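Local coordinates for protein arginine--tRNA ligase (Campylobacter jejuni, PDB 3FNR) that catalyses the ATP-dependent attachment of L-arginine to tRNA(Arg), releasing AMP and diphosphate, as a monomeric class I aminoacyl-tRNA synthetase, at residues G52-F55 / G56-T60; K202-E205 / K206-I210; A221-I224 / V225-D229; D389-E392 / A393-L396. The protein carries 1 engineered substitution. All coordinates share one frame; numbering follows the deposited sequence. Where two conformers were deposited one is given.

Contact 1. Residues G52-F55 / G56-T60; sequences GAVF and GDTLT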
loop_
_atom_site.group_PDB
_atom_site.type_symbol
_atom_site.label_atom_id
_atom_site.label_comp_id
_atom_site.label_asym_id
_atom_site.label_seq_id
_atom_site.Cartn_x
_atom_site.Cartn_y
_atom_site.Cartn_z
ATOM N N GLY A 52 -2.220 5.208 0.025
ATOM C CA GLY A 52 -2.201 4.434 -1.225
ATOM C C GLY A 52 -1.282 3.229 -1.121
ATOM O O GLY A 52 -1.681 2.101 -1.434
ATOM N N ALA A 53 -0.065 3.462 -0.637
ATOM C CA ALA A 53 0.917 2.379 -0.465
ATOM C C ALA A 53 0.418 1.273 0.489
ATOM O O ALA A 53 0.468 0.084 0.153
ATOM C CB ALA A 53 2.220 2.942 0.025
ATOM N N VAL A 54 -0.078 1.675 1.658
ATOM C CA VAL A 54 -0.526 0.725 2.692
ATOM C C VAL A 54 -1.759 -0.034 2.209
ATOM O O VAL A 54 -1.825 -1.262 2.330
ATOM C CB VAL A 54 -0.776 1.441 4.049
ATOM C CG1 VAL A 54 -1.573 0.551 5.041
ATOM C CG2 VAL A 54 0.551 1.864 4.662
ATOM N N PHE A 55 -2.714 0.695 1.627
ATOM C CA PHE A 55 -3.906 0.079 1.041
ATOM C C PHE A 55 -3.547 -0.947 -0.042
ATOM O O PHE A 55 -4.068 -2.066 -0.036
ATOM C CB PHE A 55 -4.867 1.145 0.490
ATOM C CG PHE A 55 -6.226 0.605 0.095
ATOM C CD1 PHE A 55 -7.290 0.639 0.999
ATOM C CD2 PHE A 55 -6.451 0.089 -1.187
ATOM C CE1 PHE A 55 -8.553 0.151 0.633
ATOM C CE2 PHE A 55 -7.715 -0.409 -1.556
ATOM C CZ PHE A 55 -8.759 -0.376 -0.644
ATOM N N GLY A 56 -2.656 -0.577 -0.959
ATOM C CA GLY A 56 -2.323 -1.458 -2.089
ATOM C C GLY A 56 -1.600 -2.727 -1.693
ATOM O O GLY A 56 -1.828 -3.798 -2.276
ATOM N N ASP A 57 -0.726 -2.619 -0.702
ATOM C CA ASP A 57 0.033 -3.791 -0.274
ATOM C C ASP A 57 -0.873 -4.743 0.488
ATOM O O ASP A 57 -0.786 -5.959 0.315
ATOM C CB ASP A 57 1.237 -3.409 0.585
ATOM C CG ASP A 57 2.110 -4.606 0.898
ATOM O OD1 ASP A 57 2.262 -4.940 2.090
ATOM O OD2 ASP A 57 2.603 -5.244 -0.059
ATOM N N THR A 58 -1.763 -4.183 1.307
ATOM C CA THR A 58 -2.707 -5.011 2.040
ATOM C C THR A 58 -3.633 -5.694 1.039
ATOM O O THR A 58 -3.793 -6.906 1.090
ATOM C CB THR A 58 -3.480 -4.209 3.106
ATOM O OG1 THR A 58 -2.546 -3.494 3.923
ATOM C CG2 THR A 58 -4.275 -5.133 3.996
ATOM N N LEU A 59 -4.179 -4.932 0.090
ATOM C CA LEU A 59 -4.982 -5.501 -1.011
ATOM C C LEU A 59 -4.270 -6.666 -1.706
ATOM O O LEU A 59 -4.861 -7.727 -1.920
ATOM C CB LEU A 59 -5.282 -4.434 -2.067
ATOM C CG LEU A 59 -6.673 -4.233 -2.684
ATOM C CD1 LEU A 59 -6.501 -3.877 -4.135
ATOM C CD2 LEU A 59 -7.634 -5.416 -2.530
ATOM N N THR A 60 -3.001 -6.446 -2.055
ATOM C CA THR A 60 -2.172 -7.461 -2.695
ATOM C C THR A 60 -2.041 -8.721 -1.851
ATOM O O THR A 60 -2.317 -9.820 -2.338
ATOM C CB THR A 60 -0.765 -6.914 -3.004
ATOM O OG1 THR A 60 -0.891 -5.699 -3.745
ATOM C CG2 THR A 60 0.016 -7.910 -3.824
#
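Gly-56 N donates to Gly-52 O, one turn back along the helix. A CB on Gly-56 would stand only about 3.3 Å from Gly-52 O, so the lack of a side chain suits this tight spot. Asp-57 N bonds Ala-53 O in the same way. The Asp-57 carboxylate leads away from the preceding turn; OD1 forms salt bridges with Arg-61 and Arg-309. Thr-58 makes the main polar side-chain contact. With OG1 beside its own backbone N (chi1 -52°), the hydroxyl turns back and donates to Val-54 O at 2.8 Å. Thr-58 N reaches Val-54 O from the other face of the carbonyl plane at 3.1 Å, so two donors hold this buried oxygen. Thr-58 OG1 is also bonded to Arg-309. Helix 50-65 is the crossover of a beta-alpha-beta unit between parallel strands 31-35 and 69-76. It follows the HIGH region of the class I catalytic domain. Leu-59 N donates to Phe-55 O with an N-H...O angle of 169°. Leu-59 CG lies 4.1 Å from CE2 of the Phe-55 ring, and the two side chains run at a slant. Thr-60 repeats the threonine pattern: its OG1 donates to Gly-56 O at 2.6 Å.

Contact 2. Residues K202-E205 / K206-I210; sequences KGDE and KDRVI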
loop_
_atom_site.group_PDB
_atom_site.type_symbol
_atom_site.label_atom_id
_atom_site.label_comp_id
_atom_site.label_asym_id
_atom_site.label_seq_id
_atom_site.Cartn_x
_atom_site.Cartn_y
_atom_site.Cartn_z
ATOM N N LYS A 202 -17.107 10.195 -25.541
ATOM C CA LYS A 202 -17.149 9.054 -24.629
ATOM C C LYS A 202 -17.334 9.478 -23.163
ATOM O O LYS A 202 -16.893 8.780 -22.247
ATOM C CB LYS A 202 -15.875 8.214 -24.781
ATOM C CG LYS A 202 -16.077 6.793 -25.291
ATOM C CD LYS A 202 -16.094 6.699 -26.804
ATOM C CE LYS A 202 -16.413 5.275 -27.234
ATOM N NZ LYS A 202 -16.874 5.185 -28.644
ATOM N N GLY A 203 -17.968 10.628 -22.947
ATOM C CA GLY A 203 -18.387 11.031 -21.605
ATOM C C GLY A 203 -17.450 11.911 -20.797
ATOM O O GLY A 203 -17.720 12.199 -19.630
ATOM N N ASP A 204 -16.349 12.341 -21.400
ATOM C CA ASP A 204 -15.464 13.303 -20.749
ATOM C C ASP A 204 -16.083 14.697 -20.914
ATOM O O ASP A 204 -16.924 14.905 -21.789
ATOM C CB ASP A 204 -14.065 13.216 -21.365
ATOM C CG ASP A 204 -13.020 14.034 -20.621
ATOM O OD1 ASP A 204 -11.941 14.254 -21.202
ATOM O OD2 ASP A 204 -13.254 14.462 -19.472
ATOM N N GLU A 205 -15.685 15.625 -20.046
ATOM C CA GLU A 205 -16.122 17.018 -20.088
ATOM C C GLU A 205 -15.793 17.684 -21.431
ATOM O O GLU A 205 -16.667 18.272 -22.066
ATOM C CB GLU A 205 -15.474 17.785 -18.926
ATOM C CG GLU A 205 -15.571 19.313 -19.004
ATOM C CD GLU A 205 -14.632 20.029 -18.034
ATOM O OE1 GLU A 205 -14.828 21.245 -17.806
ATOM O OE2 GLU A 205 -13.697 19.387 -17.502
ATOM N N LYS A 206 -14.535 17.566 -21.849
ATOM C CA LYS A 206 -14.033 18.182 -23.078
ATOM C C LYS A 206 -12.926 17.330 -23.717
ATOM O O LYS A 206 -12.407 16.403 -23.094
ATOM C CB LYS A 206 -13.513 19.598 -22.791
ATOM C CG LYS A 206 -12.376 19.659 -21.780
ATOM C CD LYS A 206 -11.871 21.076 -21.584
ATOM C CE LYS A 206 -10.619 21.082 -20.715
ATOM N NZ LYS A 206 -10.046 22.445 -20.537
ATOM N N ASP A 207 -12.565 17.654 -24.957
ATOM C CA ASP A 207 -11.507 16.935 -25.659
ATOM C C ASP A 207 -10.126 17.342 -25.143
ATOM O O ASP A 207 -9.971 18.408 -24.542
ATOM C CB ASP A 207 -11.630 17.133 -27.170
ATOM C CG ASP A 207 -12.814 16.389 -27.758
ATOM O OD1 ASP A 207 -13.172 16.663 -28.918
ATOM O OD2 ASP A 207 -13.395 15.528 -27.066
ATOM N N ARG A 208 -9.138 16.478 -25.365
ATOM C CA ARG A 208 -7.831 16.601 -24.715
ATOM C C ARG A 208 -6.675 16.520 -25.706
ATOM O O ARG A 208 -6.747 15.777 -26.674
ATOM C CB ARG A 208 -7.662 15.490 -23.671
ATOM C CG ARG A 208 -8.840 15.271 -22.709
ATOM C CD ARG A 208 -8.970 16.393 -21.701
ATOM N NE ARG A 208 -10.240 16.320 -20.982
ATOM C CZ ARG A 208 -10.554 17.056 -19.920
ATOM N NH1 ARG A 208 -11.735 16.907 -19.348
ATOM N NH2 ARG A 208 -9.689 17.932 -19.420
ATOM N N VAL A 209 -5.599 17.254 -25.441
ATOM C CA VAL A 209 -4.425 17.244 -26.321
ATOM C C VAL A 209 -3.539 16.014 -26.101
ATOM O O VAL A 209 -3.057 15.770 -24.987
ATOM C CB VAL A 209 -3.577 18.525 -26.164
ATOM C CG1 VAL A 209 -2.321 18.474 -27.046
ATOM C CG2 VAL A 209 -4.403 19.741 -26.505
ATOM N N ILE A 210 -3.340 15.252 -27.176
ATOM C CA ILE A 210 -2.425 14.114 -27.182
ATOM C C ILE A 210 -1.035 14.554 -27.641
ATOM O O ILE A 210 -0.047 14.311 -26.957
ATOM C CB ILE A 210 -2.952 12.961 -28.085
ATOM C CG1 ILE A 210 -4.274 12.420 -27.549
ATOM C CG2 ILE A 210 -1.943 11.826 -28.173
ATOM C CD1 ILE A 210 -4.276 12.121 -26.042
#
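Asp-204 and Arg-208 form a salt bridge where the loop after strand 194-197 leads into strand 208-211, an outer strand of a three-stranded antiparallel sheet. Glu-205 extends it into a small salt-bridge network. The tight part is the buried Asp-204 carboxylate. Arg-208 grips it side-on with two nitrogens. NE meets OD1 of Asp-204 at 2.7 Å, and Arg-208 NH1 meets Asp-204 OD2 at 2.9 Å. Both oxygens are approached on their syn sides, though somewhat out of the carboxylate plane. The carboxylate and guanidinium planes are 14° apart, so the two flat groups meet edge to edge, nearly coplanar. Arg-208 bends at chi2 (-72°), which brings the guanidinium back toward the loop. Ser-199 OG bonds both Asp-204 OD1 and Lys-206 O, tying the loop to the network from outside. Asp-204 also touches Pro-251 and Arg-252 of helix 250-258.

The solvent side is looser. Glu-205 and Lys-206 are exposed. The Glu-205 carboxylate is turned 66° from the guanidinium plane. Its OE2 makes a long salt bridge to NH1 of Arg-208, at 3.7 Å. Lys-206, though exposed, packs closely at its base: CG lies over one face of the Arg-208 guanidinium, 3.6 Å above its centre.

Contact 3. Residues A221-I224 / V225-D229; sequences AADI and VYHKD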
loop_
_atom_site.group_PDB
_atom_site.type_symbol
_atom_site.label_atom_id
_atom_site.label_comp_id
_atom_site.label_asym_id
_atom_site.label_seq_id
_atom_site.Cartn_x
_atom_site.Cartn_y
_atom_site.Cartn_z
ATOM N N ALA A 221 -0.871 11.619 -23.140
ATOM C CA ALA A 221 -0.391 10.688 -24.172
ATOM C C ALA A 221 0.440 9.569 -23.555
ATOM O O ALA A 221 0.172 8.396 -23.795
ATOM C CB ALA A 221 0.419 11.428 -25.238
ATOM N N ALA A 222 1.423 9.952 -22.741
ATOM C CA ALA A 222 2.287 9.023 -22.012
ATOM C C ALA A 222 1.472 8.066 -21.144
ATOM O O ALA A 222 1.758 6.871 -21.086
ATOM C CB ALA A 222 3.273 9.809 -21.145
ATOM N N ASP A 223 0.444 8.609 -20.491
ATOM C CA ASP A 223 -0.428 7.832 -19.608
ATOM C C ASP A 223 -1.265 6.818 -20.385
ATOM O O ASP A 223 -1.395 5.663 -19.964
ATOM C CB ASP A 223 -1.317 8.773 -18.789
ATOM C CG ASP A 223 -1.687 8.199 -17.421
ATOM O OD1 ASP A 223 -1.150 7.135 -17.028
ATOM O OD2 ASP A 223 -2.525 8.823 -16.732
ATOM N N ILE A 224 -1.811 7.251 -21.522
ATOM C CA ILE A 224 -2.564 6.375 -22.430
ATOM C C ILE A 224 -1.723 5.201 -22.971
ATOM O O ILE A 224 -2.160 4.032 -22.908
ATOM C CB ILE A 224 -3.173 7.166 -23.602
ATOM C CG1 ILE A 224 -4.198 8.177 -23.068
ATOM C CG2 ILE A 224 -3.859 6.223 -24.580
ATOM C CD1 ILE A 224 -4.791 9.035 -24.126
ATOM N N VAL A 225 -0.524 5.524 -23.463
ATOM C CA VAL A 225 0.474 4.536 -23.928
ATOM C C VAL A 225 0.743 3.447 -22.884
ATOM O O VAL A 225 0.681 2.260 -23.195
ATOM C CB VAL A 225 1.820 5.235 -24.304
ATOM C CG1 VAL A 225 2.938 4.223 -24.545
ATOM C CG2 VAL A 225 1.650 6.135 -25.527
ATOM N N TYR A 226 1.024 3.864 -21.649
ATOM C CA TYR A 226 1.273 2.938 -20.547
ATOM C C TYR A 226 0.053 2.068 -20.266
ATOM O O TYR A 226 0.160 0.845 -20.131
ATOM C CB TYR A 226 1.664 3.711 -19.279
ATOM C CG TYR A 226 1.899 2.828 -18.079
ATOM C CD1 TYR A 226 2.704 1.695 -18.177
ATOM C CD2 TYR A 226 1.332 3.129 -16.837
ATOM C CE1 TYR A 226 2.919 0.872 -17.092
ATOM C CE2 TYR A 226 1.554 2.307 -15.731
ATOM C CZ TYR A 226 2.347 1.181 -15.874
ATOM O OH TYR A 226 2.593 0.356 -14.808
ATOM N N HIS A 227 -1.108 2.706 -20.181
ATOM C CA HIS A 227 -2.344 1.989 -19.911
ATOM C C HIS A 227 -2.725 1.002 -21.008
ATOM O O HIS A 227 -3.252 -0.078 -20.713
ATOM C CB HIS A 227 -3.465 2.970 -19.606
ATOM C CG HIS A 227 -3.482 3.413 -18.180
ATOM N ND1 HIS A 227 -2.682 4.431 -17.705
ATOM C CD2 HIS A 227 -4.175 2.947 -17.113
ATOM C CE1 HIS A 227 -2.898 4.586 -16.411
ATOM N NE2 HIS A 227 -3.799 3.698 -16.028
ATOM N N LYS A 228 -2.423 1.356 -22.259
ATOM C CA LYS A 228 -2.610 0.452 -23.395
ATOM C C LYS A 228 -1.805 -0.836 -23.201
ATOM O O LYS A 228 -2.316 -1.933 -23.420
ATOM C CB LYS A 228 -2.193 1.136 -24.702
ATOM C CG LYS A 228 -2.396 0.258 -25.945
ATOM C CD LYS A 228 -1.898 0.944 -27.202
ATOM C CE LYS A 228 -1.969 0.014 -28.398
ATOM N NZ LYS A 228 -0.821 -0.933 -28.399
ATOM N N ASP A 229 -0.543 -0.688 -22.803
ATOM C CA ASP A 229 0.287 -1.833 -22.414
ATOM C C ASP A 229 -0.336 -2.628 -21.247
ATOM O O ASP A 229 -0.580 -3.821 -21.399
ATOM C CB ASP A 229 1.705 -1.363 -22.082
ATOM C CG ASP A 229 2.607 -2.487 -21.550
ATOM O OD1 ASP A 229 2.351 -3.682 -21.791
ATOM O OD2 ASP A 229 3.607 -2.156 -20.890
#
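The backbone is regular alpha-helix, and Val-225, Tyr-226, His-227 and Lys-228 each donate N-H to the carbonyl oxygen four residues back. The bond from Val-225 N to Ala-221 O is nearly straight, with an N-H...O angle of 175°. His-227 adds a side-chain bond. Its ND1 donates to Asp-223 O at 2.9 Å, and His-227 N donates to the same oxygen at 3.0 Å. The two donors come from opposite faces of the carbonyl plane. Asp-223 O lies in the plane of the imidazole, at its edge, but ND1 stands above the plane of the carbonyl. The bond defines ND1 as a donor, and it limits rotation of the ring. NE2 of His-227 is bonded to Asn-240 on strand 237-243.

Helix 219-231 belongs to the class I catalytic domain. It follows strand 208-211 and packs against helices 175-184 and 250-258. The Asp-223 carboxylate runs beside the His-227 ring and points the same way, with the two planes 74° apart. Asp-223 OD1 is 3.2 Å from CE1 of His-227. The other oxygen, OD2, is bonded to Tyr-249, while Tyr-226 leads away from the preceding turn and its OH bonds Glu-73. Val-225 has CG2 beside its backbone N and CG1 anti to it (chi1 170°), which places the CG2 methyl 3.2 Å from Ala-221 O. Lys-228 CB lies 3.4 Å from Ile-224 O, and from there the lysine chain leads away from the preceding turn.

Contact 4. Residues D389-E392 / A393-L396; sequences DAFE and ARAL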
loop_
_atom_site.group_PDB
_atom_site.type_symbol
_atom_site.label_atom_id
_atom_site.label_comp_id
_atom_site.label_asym_id
_atom_site.label_seq_id
_atom_site.Cartn_x
_atom_site.Cartn_y
_atom_site.Cartn_z
ATOM N N ASP A 389 -15.105 -11.025 2.088
ATOM C CA ASP A 389 -15.999 -9.882 2.005
ATOM C C ASP A 389 -15.203 -8.590 1.875
ATOM O O ASP A 389 -15.590 -7.692 1.127
ATOM C CB ASP A 389 -16.882 -9.837 3.254
ATOM C CG ASP A 389 -18.294 -9.399 2.954
ATOM O OD1 ASP A 389 -19.190 -10.271 2.991
ATOM O OD2 ASP A 389 -18.508 -8.195 2.673
ATOM N N ALA A 390 -14.086 -8.507 2.597
ATOM C CA ALA A 390 -13.216 -7.333 2.544
ATOM C C ALA A 390 -12.612 -7.149 1.156
ATOM O O ALA A 390 -12.545 -6.032 0.658
ATOM C CB ALA A 390 -12.117 -7.415 3.595
ATOM N N PHE A 391 -12.188 -8.245 0.534
ATOM C CA PHE A 391 -11.608 -8.166 -0.797
ATOM C C PHE A 391 -12.631 -7.730 -1.839
ATOM O O PHE A 391 -12.406 -6.761 -2.568
ATOM C CB PHE A 391 -10.988 -9.491 -1.222
ATOM C CG PHE A 391 -10.395 -9.447 -2.599
ATOM C CD1 PHE A 391 -9.227 -8.725 -2.839
ATOM C CD2 PHE A 391 -11.022 -10.079 -3.664
ATOM C CE1 PHE A 391 -8.691 -8.649 -4.115
ATOM C CE2 PHE A 391 -10.483 -10.017 -4.942
ATOM C CZ PHE A 391 -9.310 -9.308 -5.164
ATOM N N GLU A 392 -13.747 -8.451 -1.889
ATOM C CA GLU A 392 -14.786 -8.229 -2.889
ATOM C C GLU A 392 -15.417 -6.833 -2.861
ATOM O O GLU A 392 -15.819 -6.326 -3.900
ATOM C CB GLU A 392 -15.854 -9.324 -2.789
ATOM C CG GLU A 392 -15.339 -10.698 -3.236
ATOM C CD GLU A 392 -16.169 -11.862 -2.710
ATOM O OE1 GLU A 392 -15.582 -12.925 -2.415
ATOM O OE2 GLU A 392 -17.405 -11.720 -2.591
ATOM N N ALA A 393 -15.485 -6.210 -1.684
ATOM C CA ALA A 393 -16.035 -4.862 -1.552
ATOM C C ALA A 393 -14.944 -3.789 -1.542
ATOM O O ALA A 393 -15.261 -2.598 -1.495
ATOM C CB ALA A 393 -16.880 -4.756 -0.279
ATOM N N ARG A 394 -13.680 -4.234 -1.589
ATOM C CA ARG A 394 -12.485 -3.378 -1.463
ATOM C C ARG A 394 -12.459 -2.621 -0.127
ATOM O O ARG A 394 -11.818 -1.573 0.003
ATOM C CB ARG A 394 -12.317 -2.419 -2.662
ATOM C CG ARG A 394 -12.514 -3.044 -4.054
ATOM C CD ARG A 394 -11.431 -4.044 -4.432
ATOM N NE ARG A 394 -11.564 -4.454 -5.830
ATOM C CZ ARG A 394 -12.080 -5.609 -6.243
ATOM N NH1 ARG A 394 -12.152 -5.868 -7.544
ATOM N NH2 ARG A 394 -12.508 -6.514 -5.366
ATOM N N ALA A 395 -13.143 -3.179 0.871
ATOM C CA ALA A 395 -13.270 -2.557 2.185
ATOM C C ALA A 395 -12.247 -3.131 3.165
ATOM O O ALA A 395 -12.579 -3.953 4.028
ATOM C CB ALA A 395 -14.698 -2.740 2.718
ATOM N N LEU A 396 -10.999 -2.699 3.034
ATOM C CA LEU A 396 -9.916 -3.281 3.826
ATOM C C LEU A 396 -9.967 -2.932 5.316
ATOM O O LEU A 396 -9.367 -3.629 6.127
ATOM C CB LEU A 396 -8.542 -2.944 3.228
ATOM C CG LEU A 396 -8.317 -3.363 1.771
ATOM C CD1 LEU A 396 -6.908 -3.046 1.306
ATOM C CD2 LEU A 396 -8.625 -4.831 1.553
#
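In one of its two conformers, Arg-394 folds back over the last turn of helix 383-393 and meets Phe-391 in two ways. Its NH2 donates to Phe-391 O at 2.8 Å, with an N-H...O angle of 156°. The guanidinium also makes a cation-pi contact with the Phe-391 ring, with CZ of Arg-394 5.0 Å from the ring centroid. Arg-394 NH2 lies over one face of the ring, 4.1 Å above its plane and displaced toward the rim. The ring and guanidinium planes are 33° apart, and the two side chains run alongside each other in the same direction. With CG beside the backbone N (chi1 -45°) and a bend at chi2, the Arg-394 chain turns back over the helix end.

The backbone here is a Schellman motif. Arg-394 has positive phi and is the first residue to leave the helix. Its N bonds Phe-391 O at 3.0 Å, from the face opposite to NH2, so the same oxygen takes both donors. Ala-395 N makes a weak bond to Ala-390 O. Residues 393-396 link helix 383-393 to helix 398-416 in the DALR anticodon-binding domain. The strongest polar partner of Arg-394 is Glu-268, which forms a salt bridge with NE. Phe-391 also meets the Tyr-68 ring and packs on Ala-63. Ala-390 CB touches Ala-395 O at 3.5 Å. Leu-396 CD2 lies 4.2 Å from Ala-390 O.

In the fold
Along the chain the contacts come in the order 1, 2, 3, 4. Contacts 1 to 3 belong to the class I catalytic domain, and contact 4 to the DALR anticodon-binding domain. Contact 1 lies about 3 Å from the centre of the molecule; its centre is about 12 Å from that of contact 4. These two touch: Leu-59 CD2 is 3.7 Å from Phe-391 CD1, so helix 50-65 meets the end of helix 383-393 and joins the two domains. Contacts 2 and 3 form a second pair, with centres about 15 Å apart. Ile-210 of strand 208-211 packs on Ala-221 and Ile-224 of helix 219-231. Contacts 1 and 3 are separate, with nearest atoms about 13 Å apart.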